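Local coordinates for protein octaprenyl-diphosphate synthase (Bacteroides thetaiotaomicron, PDB 3RMG) that probably catalyses the magnesium-dependent elongation of isoprenoid diphosphate chains as a prenyltransferase, at residues E164-V169 and K237-A242. Numbering follows the deposited sequence.
Sequences EVYFDV and KLTLPA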
loop_
_atom_site.group_PDB
_atom_site.type_symbol
_atom_site.label_atom_id
_atom_site.label_comp_id
_atom_site.label_asym_id
_atom_site.label_seq_id
_atom_site.Cartn_x
_atom_site.Cartn_y
_atom_site.Cartn_z
ATOM N N GLU A 164 -11.474 17.895 21.953
ATOM C CA GLU A 164 -10.943 16.559 22.209
ATOM C C GLU A 164 -10.990 15.684 20.960
ATOM O O GLU A 164 -10.012 15.020 20.625
ATOM C CB GLU A 164 -11.670 15.875 23.371
ATOM C CG GLU A 164 -11.360 16.475 24.736
ATOM C CD GLU A 164 -12.105 17.780 24.986
ATOM O OE1 GLU A 164 -11.807 18.452 25.999
ATOM O OE2 GLU A 164 -12.988 18.131 24.173
ATOM N N VAL A 165 -12.113 15.679 20.259
ATOM C CA VAL A 165 -12.194 14.843 19.070
ATOM C C VAL A 165 -11.281 15.385 17.970
ATOM O O VAL A 165 -10.700 14.630 17.185
ATOM C CB VAL A 165 -13.635 14.718 18.550
ATOM C CG1 VAL A 165 -13.671 13.841 17.309
ATOM C CG2 VAL A 165 -14.540 14.151 19.647
ATOM N N TYR A 166 -11.158 16.705 17.927
ATOM C CA TYR A 166 -10.357 17.367 16.913
ATOM C C TYR A 166 -8.878 17.011 17.083
ATOM O O TYR A 166 -8.187 16.688 16.113
ATOM C CB TYR A 166 -10.558 18.869 17.056
ATOM C CG TYR A 166 -9.585 19.747 16.312
ATOM C CD1 TYR A 166 -9.569 19.787 14.923
ATOM C CD2 TYR A 166 -8.723 20.587 17.002
ATOM C CE1 TYR A 166 -8.694 20.623 14.243
ATOM C CE2 TYR A 166 -7.846 21.425 16.334
ATOM C CZ TYR A 166 -7.839 21.440 14.958
ATOM O OH TYR A 166 -6.968 22.282 14.298
ATOM N N PHE A 167 -8.413 17.066 18.329
ATOM C CA PHE A 167 -7.027 16.782 18.660
ATOM C C PHE A 167 -6.684 15.315 18.524
ATOM O O PHE A 167 -5.596 14.957 18.068
ATOM C CB PHE A 167 -6.725 17.256 20.068
ATOM C CG PHE A 167 -6.529 18.723 20.154
ATOM C CD1 PHE A 167 -7.378 19.508 20.904
ATOM C CD2 PHE A 167 -5.504 19.326 19.454
ATOM C CE1 PHE A 167 -7.186 20.866 20.976
ATOM C CE2 PHE A 167 -5.312 20.681 19.522
ATOM C CZ PHE A 167 -6.152 21.452 20.286
ATOM N N ASP A 168 -7.620 14.469 18.920
ATOM C CA ASP A 168 -7.458 13.043 18.751
ATOM C C ASP A 168 -7.200 12.699 17.293
ATOM O O ASP A 168 -6.345 11.881 16.989
ATOM C CB ASP A 168 -8.691 12.298 19.251
ATOM C CG ASP A 168 -8.452 10.817 19.367
ATOM O OD1 ASP A 168 -7.432 10.433 19.983
ATOM O OD2 ASP A 168 -9.271 10.034 18.837
ATOM N N VAL A 169 -7.949 13.320 16.391
ATOM C CA VAL A 169 -7.802 13.068 14.961
ATOM C C VAL A 169 -6.438 13.524 14.438
ATOM O O VAL A 169 -5.780 12.811 13.674
ATOM C CB VAL A 169 -8.890 13.806 14.150
ATOM C CG1 VAL A 169 -8.636 13.647 12.645
ATOM C CG2 VAL A 169 -10.290 13.316 14.544
ATOM N N LYS A 237 -15.534 19.391 7.649
ATOM C CA LYS A 237 -14.700 19.555 8.835
ATOM C C LYS A 237 -14.902 20.877 9.569
ATOM O O LYS A 237 -14.933 21.943 8.956
ATOM C CB LYS A 237 -13.220 19.395 8.465
ATOM C CG LYS A 237 -12.898 18.115 7.706
ATOM C CD LYS A 237 -11.571 18.237 6.973
ATOM C CE LYS A 237 -11.380 17.107 5.974
ATOM N NZ LYS A 237 -10.237 17.392 5.067
ATOM N N LEU A 238 -15.022 20.788 10.889
ATOM C CA LEU A 238 -15.008 21.952 11.763
ATOM C C LEU A 238 -13.721 21.961 12.595
ATOM O O LEU A 238 -13.556 21.139 13.504
ATOM C CB LEU A 238 -16.219 21.934 12.701
ATOM C CG LEU A 238 -17.614 22.107 12.104
ATOM C CD1 LEU A 238 -18.646 22.136 13.216
ATOM C CD2 LEU A 238 -17.684 23.377 11.273
ATOM N N THR A 239 -12.824 22.896 12.290
ATOM C CA THR A 239 -11.514 22.928 12.921
ATOM C C THR A 239 -11.494 23.851 14.134
ATOM O O THR A 239 -12.465 24.539 14.420
ATOM C CB THR A 239 -10.406 23.339 11.925
ATOM O OG1 THR A 239 -10.595 24.701 11.525
ATOM C CG2 THR A 239 -10.410 22.431 10.688
ATOM N N LEU A 240 -10.369 23.866 14.837
ATOM C CA LEU A 240 -10.307 24.479 16.156
ATOM C C LEU A 240 -11.013 25.828 16.259
ATOM O O LEU A 240 -11.780 26.055 17.191
ATOM C CB LEU A 240 -8.857 24.613 16.641
ATOM C CG LEU A 240 -8.754 24.882 18.142
ATOM C CD1 LEU A 240 -9.452 23.764 18.910
ATOM C CD2 LEU A 240 -7.307 25.047 18.602
ATOM N N PRO A 241 -10.732 26.742 15.322
ATOM C CA PRO A 241 -11.290 28.095 15.453
ATOM C C PRO A 241 -12.827 28.077 15.518
ATOM O O PRO A 241 -13.422 28.644 16.438
ATOM C CB PRO A 241 -10.802 28.802 14.179
ATOM C CG PRO A 241 -9.635 27.974 13.689
ATOM C CD PRO A 241 -9.959 26.564 14.081
ATOM N N ALA A 242 -13.454 27.421 14.546
ATOM C CA ALA A 242 -14.900 27.274 14.535
ATOM C C ALA A 242 -15.360 26.664 15.852
ATOM O O ALA A 242 -16.138 27.270 16.592
ATOM C CB ALA A 242 -15.345 26.409 13.348
#
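Tyr-166 lays its ring against the turn where Thr-239 leads into Leu-240, the first residue of helix 240-249. The CA atoms of Tyr-166 and Thr-239 are 6.9 Å apart; the tyrosine's bond from CA to CB points toward the other segment, and CG lies anti to the backbone N (chi1 167°). The Leu-240 N sits over one face of that ring, 3.5 Å above the plane and shifted toward the rim, nearest CZ. On the CE2 side the fit is close, with Leu-240 CB 3.4 Å from Tyr-166 CE2 and the leucine side chain crossing the tyrosine at about a right angle; Leu-240 CD1 reaches Tyr-166 CD2 at 3.8 Å. On the other side of the hydroxyl, Tyr-166 CE1 rests 4.0 Å from Thr-239 CB. The phenol oxygen is hydrogen-bonded to Asp-215 of helix 193-217, while Thr-239 OG1 is hydrogen-bonded to Tyr-219 OH. This is packing within the all-helical isoprenoid synthase fold, joining the short helix 163-172 to the start of helix 240-249. An alanine in place of Tyr-166 would probably open a gap beside Leu-240 and leave Asp-215 without its phenol partner. One residue on, Phe-167 has Tyr-166 CD2 over the centre of one face of its ring, and its CZ meets Leu-240 CD2 at 4.1 Å, where Thr-290 of helix 283-302 touches both side chains.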